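Local structure of 3-carboxy-cis,cis-muconate cycloisomerase (Pseudomonas putida, 1RE5) at residues A133-A144 with R435-H445. The protein is a bacterial cycloisomerase that belongs to the fumarase/aspartase (lyase) superfamily, a mostly helical enzyme assembled from four copies of its chain. Sequence-based numbering, arbitrary orientation.
Sequences ADTLSQQALKHA and RVWVARAVSEH
His445 reaches across from helix 434-449 to lie against Ala133, Asp134 and Ser137 on helix 106-142. With CG anti to the backbone N, the extended first torsion (chi1 162°) carries the ring across to helix 106-142, and His445 NE2 donates a hydrogen bond to Asp134 OD1 at 3.0 Å. The bond is somewhat bent, 146° at the hydrogen; OD1 sits almost in the imidazole plane, whereas the ring nitrogen meets the carboxylate from above its plane, the two flat groups standing nearly perpendicular. Ala133 CB touches His445 CE1 at 3.6 Å, and Ser137 CB approaches CD2 of the same ring at 3.7 Å. The Ala133 carbonyl O lies over one face of the ring, offset to its rim. Segments 133-142 and 435-445 run nearly antiparallel, their axes 9.8 Å apart at closest approach, an antiparallel helix pair in a mostly helical fold, joining helix 106-142 to the C-terminal helix, whose Trp437 packs on Pro225 of a second subunit. Toward the middle, Val442 directs CG1 at Ser137 OG (3.5 Å), while its other methyl, CG2, meets Leu141 CG. One turn earlier, Val438 CG1 packs at the end of helix 106-142, with Ala140 CB 3.9 Å away and Ala144 CB at 4.1 Å. Ala144, just beyond the last helical turn, also brings its carbonyl O to 3.6 Å from Arg435 CG; that same oxygen is hydrogen-bonded to Thr161 OG1.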
ATOM      1  N   ALA D 133      -0.740  25.654 -13.635  1.00 25.63           N
ATOM      2  CA  ALA D 133      -0.741  26.663 -12.583  1.00 26.24           C
ATOM      3  C   ALA D 133      -1.133  28.029 -13.145  1.00 26.84           C
ATOM      4  O   ALA D 133      -1.829  28.802 -12.482  1.00 26.27           O
ATOM      5  CB  ALA D 133       0.630  26.740 -11.930  1.00 25.85           C
ATOM      6  N   ASP D 134      -0.686  28.326 -14.362  1.00 28.54           N
ATOM      7  CA  ASP D 134      -1.014  29.599 -14.998  1.00 30.12           C
ATOM      8  C   ASP D 134      -2.516  29.732 -15.182  1.00 30.17           C
ATOM      9  O   ASP D 134      -3.136  30.680 -14.677  1.00 28.41           O
ATOM     10  CB  ASP D 134      -0.331  29.729 -16.367  1.00 32.47           C
ATOM     11  CG  ASP D 134       1.095  30.281 -16.273  1.00 35.63           C
ATOM     12  OD1 ASP D 134       1.346  31.168 -15.423  1.00 36.08           O
ATOM     13  OD2 ASP D 134       1.964  29.841 -17.065  1.00 36.63           O
ATOM     14  N   THR D 135      -3.102  28.767 -15.888  1.00 30.14           N
ATOM     15  CA  THR D 135      -4.530  28.811 -16.154  1.00 31.26           C
ATOM     16  C   THR D 135      -5.352  28.757 -14.879  1.00 30.63           C
ATOM     17  O   THR D 135      -6.428  29.360 -14.800  1.00 31.78           O
ATOM     18  CB  THR D 135      -4.986  27.674 -17.110  1.00 31.24           C
ATOM     19  OG1 THR D 135      -5.776  26.728 -16.388  1.00 32.53           O
ATOM     20  CG2 THR D 135      -3.804  26.977 -17.727  1.00 31.19           C
ATOM     21  N   LEU D 136      -4.846  28.044 -13.881  1.00 29.84           N
ATOM     22  CA  LEU D 136      -5.547  27.924 -12.605  1.00 29.37           C
ATOM     23  C   LEU D 136      -5.502  29.268 -11.901  1.00 28.82           C
ATOM     24  O   LEU D 136      -6.436  29.655 -11.197  1.00 26.65           O
ATOM     25  CB  LEU D 136      -4.868  26.871 -11.746  1.00 30.00           C
ATOM     26  CG  LEU D 136      -5.750  25.870 -11.032  1.00 28.89           C
ATOM     27  CD1 LEU D 136      -6.812  25.348 -11.968  1.00 28.73           C
ATOM     28  CD2 LEU D 136      -4.856  24.739 -10.540  1.00 30.81           C
ATOM     29  N   SER D 137      -4.396  29.973 -12.112  1.00 29.41           N
ATOM     30  CA  SER D 137      -4.176  31.290 -11.536  1.00 29.62           C
ATOM     31  C   SER D 137      -5.198  32.300 -12.062  1.00 28.80           C
ATOM     32  O   SER D 137      -5.731  33.106 -11.304  1.00 28.78           O
ATOM     33  CB  SER D 137      -2.771  31.764 -11.882  1.00 29.80           C
ATOM     34  OG  SER D 137      -2.619  33.121 -11.525  1.00 33.78           O
ATOM     35  N   GLN D 138      -5.464  32.253 -13.363  1.00 27.65           N
ATOM     36  CA  GLN D 138      -6.417  33.162 -13.982  1.00 28.48           C
ATOM     37  C   GLN D 138      -7.839  32.910 -13.488  1.00 26.87           C
ATOM     38  O   GLN D 138      -8.553  33.835 -13.116  1.00 24.91           O
ATOM     39  CB  GLN D 138      -6.360  33.008 -15.496  1.00 30.56           C
ATOM     40  CG  GLN D 138      -5.008  33.305 -16.076  1.00 32.94           C
ATOM     41  CD  GLN D 138      -5.056  33.498 -17.573  1.00 37.17           C
ATOM     42  OE1 GLN D 138      -4.029  33.737 -18.206  1.00 38.72           O
ATOM     43  NE2 GLN D 138      -6.255  33.409 -18.152  1.00 39.32           N
ATOM     44  N   GLN D 139      -8.244  31.647 -13.505  1.00 26.84           N
ATOM     45  CA  GLN D 139      -9.565  31.252 -13.029  1.00 26.32           C
ATOM     46  C   GLN D 139      -9.746  31.690 -11.569  1.00 25.67           C
ATOM     47  O   GLN D 139     -10.802  32.165 -11.185  1.00 25.29           O
ATOM     48  CB  GLN D 139      -9.728  29.734 -13.139  1.00 25.50           C
ATOM     49  CG  GLN D 139      -9.621  29.187 -14.549  1.00 24.76           C
ATOM     50  CD  GLN D 139     -10.841  29.496 -15.393  1.00 25.18           C
ATOM     51  OE1 GLN D 139     -11.032  28.907 -16.453  1.00 25.35           O
ATOM     52  NE2 GLN D 139     -11.675  30.421 -14.930  1.00 25.23           N
ATOM     53  N   ALA D 140      -8.711  31.524 -10.756  1.00 25.89           N
ATOM     54  CA  ALA D 140      -8.787  31.929  -9.359  1.00 25.50           C
ATOM     55  C   ALA D 140      -9.139  33.411  -9.300  1.00 25.47           C
ATOM     56  O   ALA D 140     -10.067  33.815  -8.608  1.00 25.07           O
ATOM     57  CB  ALA D 140      -7.448  31.676  -8.663  1.00 25.43           C
ATOM     58  N   LEU D 141      -8.390  34.225 -10.031  1.00 25.92           N
ATOM     59  CA  LEU D 141      -8.650  35.657 -10.059  1.00 26.91           C
ATOM     60  C   LEU D 141     -10.033  35.952 -10.611  1.00 26.95           C
ATOM     61  O   LEU D 141     -10.792  36.713 -10.021  1.00 27.54           O
ATOM     62  CB  LEU D 141      -7.611  36.376 -10.916  1.00 27.50           C
ATOM     63  CG  LEU D 141      -6.210  36.522 -10.322  1.00 27.84           C
ATOM     64  CD1 LEU D 141      -5.268  37.046 -11.400  1.00 25.84           C
ATOM     65  CD2 LEU D 141      -6.255  37.449  -9.116  1.00 25.91           C
ATOM     66  N   LYS D 142     -10.351  35.353 -11.752  1.00 27.67           N
ATOM     67  CA  LYS D 142     -11.641  35.556 -12.392  1.00 27.27           C
ATOM     68  C   LYS D 142     -12.807  35.329 -11.451  1.00 28.32           C
ATOM     69  O   LYS D 142     -13.781  36.079 -11.489  1.00 30.50           O
ATOM     70  CB  LYS D 142     -11.798  34.639 -13.601  1.00 27.01           C
ATOM     71  CG  LYS D 142     -13.177  34.692 -14.234  1.00 27.11           C
ATOM     72  CD  LYS D 142     -13.170  34.039 -15.608  1.00 29.73           C
ATOM     73  CE  LYS D 142     -14.528  34.137 -16.292  1.00 29.51           C
ATOM     74  NZ  LYS D 142     -14.503  33.550 -17.654  1.00 31.04           N
ATOM     75  N   HIS D 143     -12.724  34.303 -10.612  1.00 27.01           N
ATOM     76  CA  HIS D 143     -13.807  34.011  -9.684  1.00 26.81           C
ATOM     77  C   HIS D 143     -13.438  34.301  -8.230  1.00 27.48           C
ATOM     78  O   HIS D 143     -14.016  33.729  -7.305  1.00 28.27           O
ATOM     79  CB  HIS D 143     -14.249  32.547  -9.817  1.00 26.93           C
ATOM     80  CG  HIS D 143     -14.883  32.218 -11.133  1.00 27.99           C
ATOM     81  ND1 HIS D 143     -14.170  31.704 -12.196  1.00 29.21           N
ATOM     82  CD2 HIS D 143     -16.161  32.340 -11.565  1.00 27.58           C
ATOM     83  CE1 HIS D 143     -14.980  31.523 -13.223  1.00 29.42           C
ATOM     84  NE2 HIS D 143     -16.194  31.901 -12.867  1.00 27.43           N
ATOM     85  N   ALA D 144     -12.478  35.191  -8.025  1.00 27.34           N
ATOM     86  CA  ALA D 144     -12.040  35.533  -6.674  1.00 28.11           C
ATOM     87  C   ALA D 144     -13.181  35.914  -5.747  1.00 28.53           C
ATOM     88  O   ALA D 144     -13.066  35.796  -4.533  1.00 28.89           O
ATOM     89  CB  ALA D 144     -11.026  36.670  -6.718  1.00 27.26           C
ATOM     90  N   ARG D 435     -10.918  36.782  -0.907  1.00 31.97           N
ATOM     91  CA  ARG D 435     -10.130  37.496  -1.915  1.00 33.29           C
ATOM     92  C   ARG D 435      -8.642  37.625  -1.559  1.00 31.86           C
ATOM     93  O   ARG D 435      -7.772  37.634  -2.441  1.00 31.46           O
ATOM     94  CB  ARG D 435     -10.737  38.884  -2.177  1.00 37.68           C
ATOM     95  CG  ARG D 435     -11.916  38.854  -3.132  1.00 45.31           C
ATOM     96  CD  ARG D 435     -12.518  40.238  -3.403  1.00 51.47           C
ATOM     97  NE  ARG D 435     -13.310  40.739  -2.274  1.00 57.17           N
ATOM     98  CZ  ARG D 435     -14.281  40.053  -1.669  1.00 59.34           C
ATOM     99  NH1 ARG D 435     -14.592  38.825  -2.078  1.00 61.39           N
ATOM    100  NH2 ARG D 435     -14.937  40.590  -0.645  1.00 59.21           N
ATOM    101  N   VAL D 436      -8.349  37.721  -0.271  1.00 29.44           N
ATOM    102  CA  VAL D 436      -6.970  37.822   0.169  1.00 27.40           C
ATOM    103  C   VAL D 436      -6.232  36.516  -0.161  1.00 26.99           C
ATOM    104  O   VAL D 436      -5.130  36.539  -0.724  1.00 27.00           O
ATOM    105  CB  VAL D 436      -6.898  38.081   1.688  1.00 26.75           C
ATOM    106  CG1 VAL D 436      -5.445  38.049   2.162  1.00 26.72           C
ATOM    107  CG2 VAL D 436      -7.524  39.414   2.001  1.00 23.95           C
ATOM    108  N   TRP D 437      -6.842  35.383   0.186  1.00 24.53           N
ATOM    109  CA  TRP D 437      -6.235  34.084  -0.077  1.00 23.91           C
ATOM    110  C   TRP D 437      -5.878  33.954  -1.566  1.00 24.98           C
ATOM    111  O   TRP D 437      -4.755  33.560  -1.924  1.00 25.55           O
ATOM    112  CB  TRP D 437      -7.190  32.951   0.319  1.00 22.22           C
ATOM    113  CG  TRP D 437      -7.581  32.889   1.782  1.00 19.56           C
ATOM    114  CD1 TRP D 437      -8.725  32.336   2.296  1.00 17.18           C
ATOM    115  CD2 TRP D 437      -6.823  33.357   2.909  1.00 18.76           C
ATOM    116  NE1 TRP D 437      -8.727  32.432   3.664  1.00 17.23           N
ATOM    117  CE2 TRP D 437      -7.577  33.054   4.072  1.00 17.62           C
ATOM    118  CE3 TRP D 437      -5.583  34.005   3.052  1.00 17.92           C
ATOM    119  CZ2 TRP D 437      -7.133  33.374   5.365  1.00 16.86           C
ATOM    120  CZ3 TRP D 437      -5.140  34.326   4.343  1.00 18.12           C
ATOM    121  CH2 TRP D 437      -5.919  34.010   5.481  1.00 16.96           C
ATOM    122  N   VAL D 438      -6.832  34.274  -2.437  1.00 24.29           N
ATOM    123  CA  VAL D 438      -6.578  34.202  -3.869  1.00 23.95           C
ATOM    124  C   VAL D 438      -5.408  35.111  -4.250  1.00 25.13           C
ATOM    125  O   VAL D 438      -4.606  34.786  -5.123  1.00 25.37           O
ATOM    126  CB  VAL D 438      -7.798  34.651  -4.670  1.00 23.60           C
ATOM    127  CG1 VAL D 438      -7.440  34.714  -6.150  1.00 22.47           C
ATOM    128  CG2 VAL D 438      -8.968  33.694  -4.427  1.00 21.52           C
ATOM    129  N   ALA D 439      -5.322  36.256  -3.580  1.00 26.45           N
ATOM    130  CA  ALA D 439      -4.269  37.230  -3.834  1.00 24.76           C
ATOM    131  C   ALA D 439      -2.903  36.675  -3.482  1.00 25.15           C
ATOM    132  O   ALA D 439      -1.979  36.709  -4.295  1.00 25.20           O
ATOM    133  CB  ALA D 439      -4.533  38.460  -3.032  1.00 23.68           C
ATOM    134  N   ARG D 440      -2.784  36.164  -2.264  1.00 24.57           N
ATOM    135  CA  ARG D 440      -1.531  35.605  -1.791  1.00 24.99           C
ATOM    136  C   ARG D 440      -1.072  34.426  -2.639  1.00 26.52           C
ATOM    137  O   ARG D 440       0.097  34.332  -3.005  1.00 27.58           O
ATOM    138  CB  ARG D 440      -1.682  35.157  -0.344  1.00 23.63           C
ATOM    139  CG  ARG D 440      -2.094  36.246   0.603  1.00 21.94           C
ATOM    140  CD  ARG D 440      -2.146  35.695   2.001  1.00 23.22           C
ATOM    141  NE  ARG D 440      -1.275  36.425   2.909  1.00 25.44           N
ATOM    142  CZ  ARG D 440      -0.472  35.849   3.799  1.00 27.95           C
ATOM    143  NH1 ARG D 440      -0.411  34.529   3.907  1.00 27.80           N
ATOM    144  NH2 ARG D 440       0.262  36.600   4.606  1.00 32.25           N
ATOM    145  N   ALA D 441      -1.991  33.520  -2.946  1.00 28.74           N
ATOM    146  CA  ALA D 441      -1.650  32.350  -3.750  1.00 30.13           C
ATOM    147  C   ALA D 441      -1.154  32.734  -5.143  1.00 31.14           C
ATOM    148  O   ALA D 441      -0.140  32.209  -5.613  1.00 31.19           O
ATOM    149  CB  ALA D 441      -2.856  31.421  -3.865  1.00 29.33           C
ATOM    150  N   VAL D 442      -1.878  33.637  -5.806  1.00 32.15           N
ATOM    151  CA  VAL D 442      -1.505  34.076  -7.152  1.00 31.66           C
ATOM    152  C   VAL D 442      -0.189  34.823  -7.074  1.00 32.18           C
ATOM    153  O   VAL D 442       0.678  34.673  -7.928  1.00 31.45           O
ATOM    154  CB  VAL D 442      -2.581  34.988  -7.756  1.00 30.74           C
ATOM    155  CG1 VAL D 442      -2.091  35.592  -9.067  1.00 28.98           C
ATOM    156  CG2 VAL D 442      -3.848  34.178  -7.982  1.00 29.28           C
ATOM    157  N   SER D 443      -0.047  35.623  -6.027  1.00 33.64           N
ATOM    158  CA  SER D 443       1.173  36.387  -5.805  1.00 35.85           C
ATOM    159  C   SER D 443       2.380  35.443  -5.785  1.00 36.49           C
ATOM    160  O   SER D 443       3.323  35.591  -6.555  1.00 36.65           O
ATOM    161  CB  SER D 443       1.069  37.126  -4.473  1.00 35.93           C
ATOM    162  OG  SER D 443       2.247  37.856  -4.216  1.00 40.70           O
ATOM    163  N   GLU D 444       2.330  34.464  -4.894  1.00 37.57           N
ATOM    164  CA  GLU D 444       3.392  33.487  -4.755  1.00 39.07           C
ATOM    165  C   GLU D 444       3.659  32.737  -6.065  1.00 38.34           C
ATOM    166  O   GLU D 444       4.792  32.361  -6.360  1.00 37.70           O
ATOM    167  CB  GLU D 444       3.011  32.513  -3.656  1.00 41.41           C
ATOM    168  CG  GLU D 444       4.183  31.943  -2.941  1.00 48.64           C
ATOM    169  CD  GLU D 444       3.761  31.087  -1.777  1.00 53.00           C
ATOM    170  OE1 GLU D 444       3.170  29.998  -2.013  1.00 56.02           O
ATOM    171  OE2 GLU D 444       4.017  31.515  -0.626  1.00 55.24           O
ATOM    172  N   HIS D 445       2.606  32.509  -6.840  1.00 38.40           N
ATOM    173  CA  HIS D 445       2.731  31.824  -8.120  1.00 38.46           C
ATOM    174  C   HIS D 445       3.572  32.672  -9.076  1.00 39.72           C
ATOM    175  O   HIS D 445       4.375  32.140  -9.836  1.00 39.64           O
ATOM    176  CB  HIS D 445       1.340  31.563  -8.725  1.00 35.64           C
ATOM    177  CG  HIS D 445       1.363  31.261 -10.194  1.00 32.57           C
ATOM    178  ND1 HIS D 445       1.933  30.119 -10.715  1.00 32.78           N
ATOM    179  CD2 HIS D 445       0.915  31.974 -11.255  1.00 31.64           C
ATOM    180  CE1 HIS D 445       1.835  30.143 -12.033  1.00 31.42           C
ATOM    181  NE2 HIS D 445       1.222  31.257 -12.386  1.00 30.49           N
TER